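Side-chain contacts in carboxypeptidase D (Drosophila melanogaster, PDB 3MN8), which removes C-terminal arginine or lysine from peptides and proteins as a zinc-dependent carboxypeptidase, processing growth factors, peptide hormones and neuropeptides: residues 300-305 and 329-334; 103-108 and 146-151. All blocks are in the same frame, centred on the assembly; numbering follows the deposited sequence.

Contact 1. Residues 300-305 and 329-334; sequences FELTIE and LQLLRQ. With GEM ((2-guanidinoethylmercapto)succinic acid), chain G.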
loop_
_atom_site.group_PDB
_atom_site.type_symbol
_atom_site.label_atom_id
_atom_site.label_comp_id
_atom_site.label_asym_id
_atom_site.label_seq_id
_atom_site.Cartn_x
_atom_site.Cartn_y
_atom_site.Cartn_z
ATOM N N PHE A 300 3.676 -5.990 -0.799
ATOM C CA PHE A 300 3.972 -5.867 0.622
ATOM C C PHE A 300 3.157 -4.720 1.235
ATOM O O PHE A 300 3.580 -3.570 1.191
ATOM C CB PHE A 300 5.464 -5.574 0.830
ATOM C CG PHE A 300 6.385 -6.726 0.501
ATOM C CD1 PHE A 300 7.621 -6.828 1.128
ATOM C CD2 PHE A 300 6.026 -7.699 -0.426
ATOM C CE1 PHE A 300 8.487 -7.881 0.835
ATOM C CE2 PHE A 300 6.890 -8.753 -0.734
ATOM C CZ PHE A 300 8.120 -8.841 -0.108
ATOM N N GLU A 301 1.994 -5.028 1.804
ATOM C CA GLU A 301 1.135 -3.999 2.389
ATOM C C GLU A 301 1.332 -3.844 3.894
ATOM O O GLU A 301 1.359 -4.826 4.641
ATOM C CB GLU A 301 -0.334 -4.296 2.071
ATOM C CG GLU A 301 -1.330 -3.332 2.694
ATOM C CD GLU A 301 -2.714 -3.433 2.062
ATOM O OE1 GLU A 301 -2.852 -3.105 0.857
ATOM O OE2 GLU A 301 -3.672 -3.837 2.762
ATOM N N LEU A 302 1.464 -2.599 4.339
ATOM C CA LEU A 302 1.406 -2.282 5.765
ATOM C C LEU A 302 0.013 -1.828 6.137
ATOM O O LEU A 302 -0.726 -1.318 5.297
ATOM C CB LEU A 302 2.367 -1.144 6.119
ATOM C CG LEU A 302 3.864 -1.405 6.016
ATOM C CD1 LEU A 302 4.610 -0.208 6.583
ATOM C CD2 LEU A 302 4.233 -2.681 6.752
ATOM N N THR A 303 -0.335 -2.002 7.409
ATOM C CA THR A 303 -1.542 -1.405 7.972
ATOM C C THR A 303 -1.101 -0.217 8.819
ATOM O O THR A 303 -0.299 -0.368 9.738
ATOM C CB THR A 303 -2.326 -2.395 8.878
ATOM O OG1 THR A 303 -2.488 -3.655 8.216
ATOM C CG2 THR A 303 -3.701 -1.839 9.236
ATOM N N ILE A 304 -1.610 0.971 8.516
ATOM C CA ILE A 304 -1.197 2.140 9.280
ATOM C C ILE A 304 -2.335 2.879 9.986
ATOM O O ILE A 304 -3.315 3.318 9.359
ATOM C CB ILE A 304 -0.378 3.109 8.436
ATOM C CG1 ILE A 304 0.908 2.430 7.987
ATOM C CG2 ILE A 304 -0.054 4.356 9.247
ATOM C CD1 ILE A 304 1.578 3.127 6.848
ATOM N N GLU A 305 -2.176 3.005 11.303
ATOM C CA GLU A 305 -3.147 3.672 12.157
ATOM C C GLU A 305 -2.696 5.117 12.358
ATOM O O GLU A 305 -1.583 5.364 12.821
ATOM C CB GLU A 305 -3.242 2.940 13.505
ATOM C CG GLU A 305 -3.639 1.454 13.419
ATOM C CD GLU A 305 -5.130 1.256 13.180
ATOM O OE1 GLU A 305 -5.576 0.096 13.096
ATOM O OE2 GLU A 305 -5.859 2.265 13.070
ATOM N N LEU A 329 5.839 10.043 2.044
ATOM C CA LEU A 329 6.816 10.143 0.973
ATOM C C LEU A 329 7.918 9.096 1.139
ATOM O O LEU A 329 8.220 8.337 0.216
ATOM C CB LEU A 329 7.426 11.544 0.951
ATOM C CG LEU A 329 6.675 12.652 0.206
ATOM C CD1 LEU A 329 5.375 12.145 -0.441
ATOM C CD2 LEU A 329 6.443 13.867 1.134
ATOM N N GLN A 330 8.515 9.062 2.324
ATOM C CA GLN A 330 9.616 8.150 2.594
ATOM C C GLN A 330 9.225 6.683 2.431
ATOM O O GLN A 330 10.016 5.881 1.944
ATOM C CB GLN A 330 10.194 8.414 3.985
ATOM C CG GLN A 330 10.918 9.731 4.078
ATOM C CD GLN A 330 12.001 9.851 3.024
ATOM O OE1 GLN A 330 13.027 9.183 3.098
ATOM N NE2 GLN A 330 11.778 10.710 2.036
ATOM N N LEU A 331 8.009 6.332 2.840
ATOM C CA LEU A 331 7.519 4.964 2.678
ATOM C C LEU A 331 7.449 4.657 1.196
ATOM O O LEU A 331 7.885 3.600 0.747
ATOM C CB LEU A 331 6.139 4.796 3.312
ATOM C CG LEU A 331 5.552 3.382 3.360
ATOM C CD1 LEU A 331 4.232 3.383 4.105
ATOM C CD2 LEU A 331 5.334 2.827 1.969
ATOM N N LEU A 332 6.904 5.589 0.431
ATOM C CA LEU A 332 6.796 5.373 -1.004
ATOM C C LEU A 332 8.160 5.062 -1.575
ATOM O O LEU A 332 8.299 4.132 -2.359
ATOM C CB LEU A 332 6.163 6.575 -1.708
ATOM C CG LEU A 332 4.652 6.693 -1.442
ATOM C CD1 LEU A 332 4.075 8.008 -1.931
ATOM C CD2 LEU A 332 3.902 5.524 -2.049
ATOM N N ARG A 333 9.175 5.813 -1.155
ATOM C CA ARG A 333 10.538 5.614 -1.676
ATOM C C ARG A 333 11.146 4.271 -1.279
ATOM O O ARG A 333 12.171 3.860 -1.823
ATOM C CB ARG A 333 11.456 6.771 -1.282
ATOM C CG ARG A 333 10.843 8.126 -1.600
ATOM C CD ARG A 333 11.868 9.237 -1.772
ATOM N NE ARG A 333 12.484 9.210 -3.087
ATOM C CZ ARG A 333 12.462 10.179 -4.002
ATOM N NH1 ARG A 333 13.090 9.963 -5.143
ATOM N NH2 ARG A 333 11.847 11.343 -3.806
ATOM N N GLN A 334 10.498 3.580 -0.346
ATOM C CA GLN A 334 10.901 2.229 0.032
ATOM C C GLN A 334 10.545 1.210 -1.065
ATOM O O GLN A 334 11.070 0.096 -1.091
ATOM C CB GLN A 334 10.257 1.836 1.360
ATOM C CG GLN A 334 10.880 2.486 2.596
ATOM C CD GLN A 334 12.265 1.925 2.902
ATOM O OE1 GLN A 334 12.415 0.756 3.257
ATOM N NE2 GLN A 334 13.280 2.761 2.763
HETATM C C8 GEM G . -7.619 -3.518 12.928
HETATM S S7 GEM G . -6.534 -3.623 11.532
HETATM C C6 GEM G . -4.984 -3.241 12.297
HETATM C C5 GEM G . -4.658 -4.123 13.500
HETATM N N3 GEM G . -4.391 -5.463 13.003
HETATM C C1 GEM G . -4.236 -6.568 13.725
HETATM N N4 GEM G . -3.995 -7.729 13.129
HETATM N N2 GEM G . -4.328 -6.516 15.049
HETATM C C9 GEM G . -8.955 -4.062 12.497
HETATM O O14 GEM G . -9.105 -4.371 11.294
HETATM O O15 GEM G . -9.860 -4.195 13.348
HETATM C C10 GEM G . -7.734 -2.096 13.503
HETATM C C11 GEM G . -8.433 -1.056 12.637
HETATM O O12 GEM G . -7.852 0.045 12.474
HETATM O O13 GEM G . -9.565 -1.305 12.148
#
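The central mixed sheet of the peptidase M14 domain is packed here against a helix on one face: Leu302 and Ile304 of strand 300-305 meet Leu331 of helix 317-333. The interface is small and apolar on both sides. Leu331 CD1 lies 3.8 Å from Ile304 CD1, and the two side chains reach toward each other tip to tip. The same methyl, Leu331 CD1, stands 4.4 Å from Leu302 CD1, so one leucine branch meets both strand residues. The extended Leu331 chain, with CG anti to the backbone N (chi1 -174°), and the strand side chains together close the 10.0 Å between Leu331 CA and Leu302 CA. Only 80 Å² are buried in total, and about half of that belongs to Leu331.

Thr303 leaves the strand from the opposite face, where its CG2 comes within 3.6 Å of C6 in the arm of the bound inhibitor GEM. Glu305, the predicted proton donor/acceptor, also lines that pocket. Within this strand, then, Leu302 and Ile304 face the helix side, and Thr303 and Glu305 the inhibitor side.

On the core side, Leu302 and Ile304 touch Leu251 and Tyr255 of helix 245-257, respectively, while Leu331 also rests on Leu212 of strand 212-217 and Tyr96 of strand 93-97. Strand 300-305 is hydrogen-bonded through its backbone to Ser213 and Asn215 on one flank and to Ser224 of strand 222-225 on the other.

Contact 2. Residues 103-108 and 146-151; sequences DETVGR and DGYALS. With ZN (zinc ion), chain F; GEM ((2-guanidinoethylmercapto)succinic acid), chain G.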
loop_
_atom_site.group_PDB
_atom_site.type_symbol
_atom_site.label_atom_id
_atom_site.label_comp_id
_atom_site.label_asym_id
_atom_site.label_seq_id
_atom_site.Cartn_x
_atom_site.Cartn_y
_atom_site.Cartn_z
ATOM N N ASP A 103 -15.650 4.872 9.315
ATOM C CA ASP A 103 -15.541 5.827 10.417
ATOM C C ASP A 103 -14.092 6.187 10.765
ATOM O O ASP A 103 -13.847 7.006 11.641
ATOM C CB ASP A 103 -16.279 5.302 11.649
ATOM C CG ASP A 103 -15.994 3.834 11.925
ATOM O OD1 ASP A 103 -16.773 3.221 12.680
ATOM O OD2 ASP A 103 -14.999 3.290 11.397
ATOM N N GLU A 104 -13.139 5.557 10.085
ATOM C CA GLU A 104 -11.725 5.886 10.240
ATOM C C GLU A 104 -11.310 6.737 9.049
ATOM O O GLU A 104 -10.990 6.213 7.972
ATOM C CB GLU A 104 -10.885 4.617 10.312
ATOM C CG GLU A 104 -11.292 3.660 11.425
ATOM C CD GLU A 104 -10.602 2.329 11.292
ATOM O OE1 GLU A 104 -9.665 2.246 10.477
ATOM O OE2 GLU A 104 -10.996 1.367 11.978
ATOM N N THR A 105 -11.290 8.047 9.269
ATOM C CA THR A 105 -11.403 9.026 8.193
ATOM C C THR A 105 -10.141 9.826 7.832
ATOM O O THR A 105 -10.031 10.321 6.717
ATOM C CB THR A 105 -12.531 10.022 8.546
ATOM O OG1 THR A 105 -12.241 10.652 9.805
ATOM C CG2 THR A 105 -13.862 9.286 8.671
ATOM N N VAL A 106 -9.200 9.980 8.762
ATOM C CA VAL A 106 -8.028 10.826 8.508
ATOM C C VAL A 106 -7.258 10.391 7.240
ATOM O O VAL A 106 -6.954 11.210 6.366
ATOM C CB VAL A 106 -7.078 10.883 9.742
ATOM C CG1 VAL A 106 -5.859 11.773 9.467
ATOM C CG2 VAL A 106 -7.832 11.360 10.977
ATOM N N GLY A 107 -6.956 9.098 7.136
ATOM C CA GLY A 107 -6.266 8.564 5.971
ATOM C C GLY A 107 -6.935 9.013 4.688
ATOM O O GLY A 107 -6.271 9.403 3.717
ATOM N N ARG A 108 -8.264 8.950 4.692
ATOM C CA ARG A 108 -9.068 9.441 3.579
ATOM C C ARG A 108 -8.558 10.796 3.128
ATOM O O ARG A 108 -8.123 10.958 1.986
ATOM C CB ARG A 108 -10.548 9.548 3.968
ATOM C CG ARG A 108 -11.321 10.487 3.072
ATOM C CD ARG A 108 -12.766 10.699 3.504
ATOM N NE ARG A 108 -13.638 9.666 2.964
ATOM C CZ ARG A 108 -14.557 9.815 2.011
ATOM N NH1 ARG A 108 -14.799 10.987 1.437
ATOM N NH2 ARG A 108 -15.256 8.750 1.643
ATOM N N ASP A 146 -20.007 3.837 1.418
ATOM C CA ASP A 146 -21.277 3.586 2.054
ATOM C C ASP A 146 -21.049 3.624 3.551
ATOM O O ASP A 146 -21.876 4.141 4.312
ATOM C CB ASP A 146 -21.845 2.227 1.608
ATOM C CG ASP A 146 -22.281 2.220 0.138
ATOM O OD1 ASP A 146 -21.945 3.167 -0.603
ATOM O OD2 ASP A 146 -22.963 1.266 -0.279
ATOM N N GLY A 147 -19.909 3.083 3.964
ATOM C CA GLY A 147 -19.548 3.056 5.369
ATOM C C GLY A 147 -19.333 4.464 5.861
ATOM O O GLY A 147 -19.796 4.842 6.941
ATOM N N TYR A 148 -18.638 5.242 5.041
ATOM C CA TYR A 148 -18.336 6.630 5.357
ATOM C C TYR A 148 -19.613 7.446 5.499
ATOM O O TYR A 148 -19.880 8.029 6.552
ATOM C CB TYR A 148 -17.452 7.225 4.268
ATOM C CG TYR A 148 -17.207 8.710 4.406
ATOM C CD1 TYR A 148 -16.410 9.212 5.430
ATOM C CD2 TYR A 148 -17.754 9.612 3.502
ATOM C CE1 TYR A 148 -16.172 10.574 5.560
ATOM C CE2 TYR A 148 -17.513 10.973 3.621
ATOM C CZ TYR A 148 -16.723 11.442 4.657
ATOM O OH TYR A 148 -16.484 12.787 4.786
ATOM N N ALA A 149 -20.400 7.471 4.429
ATOM C CA ALA A 149 -21.694 8.147 4.422
ATOM C C ALA A 149 -22.514 7.899 5.688
ATOM O O ALA A 149 -23.285 8.761 6.103
ATOM C CB ALA A 149 -22.500 7.742 3.186
ATOM N N LEU A 150 -22.363 6.726 6.289
ATOM C CA LEU A 150 -23.140 6.387 7.479
ATOM C C LEU A 150 -22.447 6.800 8.782
ATOM O O LEU A 150 -23.032 6.695 9.864
ATOM C CB LEU A 150 -23.496 4.897 7.493
ATOM C CG LEU A 150 -24.499 4.479 6.410
ATOM C CD1 LEU A 150 -24.282 3.052 5.995
ATOM C CD2 LEU A 150 -25.929 4.678 6.873
ATOM N N SER A 151 -21.215 7.299 8.670
ATOM C CA SER A 151 -20.432 7.712 9.840
ATOM C C SER A 151 -20.614 9.196 10.219
ATOM O O SER A 151 -21.022 10.011 9.388
ATOM C CB SER A 151 -18.949 7.386 9.630
ATOM O OG SER A 151 -18.756 5.988 9.450
HETATM ZN ZN ZN F . -9.790 0.253 10.776
HETATM C C8 GEM G . -7.619 -3.518 12.928
HETATM S S7 GEM G . -6.534 -3.623 11.532
HETATM C C6 GEM G . -4.984 -3.241 12.297
HETATM C C5 GEM G . -4.658 -4.123 13.500
HETATM N N3 GEM G . -4.391 -5.463 13.003
HETATM C C1 GEM G . -4.236 -6.568 13.725
HETATM N N4 GEM G . -3.995 -7.729 13.129
HETATM N N2 GEM G . -4.328 -6.516 15.049
HETATM C C9 GEM G . -8.955 -4.062 12.497
HETATM O O14 GEM G . -9.105 -4.371 11.294
HETATM O O15 GEM G . -9.860 -4.195 13.348
HETATM C C10 GEM G . -7.734 -2.096 13.503
HETATM C C11 GEM G . -8.433 -1.056 12.637
HETATM O O12 GEM G . -7.852 0.045 12.474
HETATM O O13 GEM G . -9.565 -1.305 12.148
#
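Two residues of 146-151, Tyr148 and Ser151, carry the contact with 103-108, and the carbonyl of Gly147 fixes the second of them. Tyr148 comes first, offering one ring face to the guanidinium of Arg108. The two planes are 12° apart, and Arg108 CZ sits 3.5 Å from the ring centroid, only 11° off the ring normal. This is a stacked cation-pi pair: NH2 and NH1 lie over the CD2-CE2 side, whereas NE is above CD1 and CE1. A bend in the Arg108 chain at chi3 (-86°) turns the guanidinium flat onto the ring. Thr105 approaches the ring at its edge, its CG2 4.1 Å from Tyr148 CE1. Replacing Tyr148 with an alanine would probably leave the Arg108 guanidinium without its stacking partner and free to turn.

Ser151 follows. Its OG donates to Gly147 O at 2.9 Å, from above the carbonyl plane, and also packs 3.4 Å from Asp103 CB. OG is near Asp103 N too, but the angle is too poor for a bond. The carboxylate of Asp103 is hydrogen-bonded through OD1 to Ser158.

Next to Asp103, Glu104 binds the zinc through both carboxylate oxygens, OE1 and OE2 each at 2.0 Å. His101 and Glu104 fit the HxxE motif of M14 enzymes, and His217 completes the protein ligands. Segment 103-108 leads from strand 93-97 into helix 106-121, and helix 145-149 follows strand 136-140, which lies beside and parallel to strand 93-97 in the sheet; Tyr311 packs against both Thr105 and Tyr148.

Contacts 1 and 2 lie in the same catalytic domain and do not touch: their centres are 21 Å apart and their nearest atoms about 5 Å. The inhibitor bridges them, since its carboxylate oxygens O12 and O13 complete the zinc site at 2.6 and 2.1 Å from the metal, while C6 of its arm packs on Thr303 of strand 300-305 and the arm heads across the strand direction. His217 relates the two sites further. It shares the zinc with Glu104. The side chain of Ile304 is about 7 Å from that of His217, and the side chain of Asp103 is about 8 Å from that of His217. The core packing of contact 1 lies close to the catalytic zinc, with the Ile304 side chain about 10 Å from the metal.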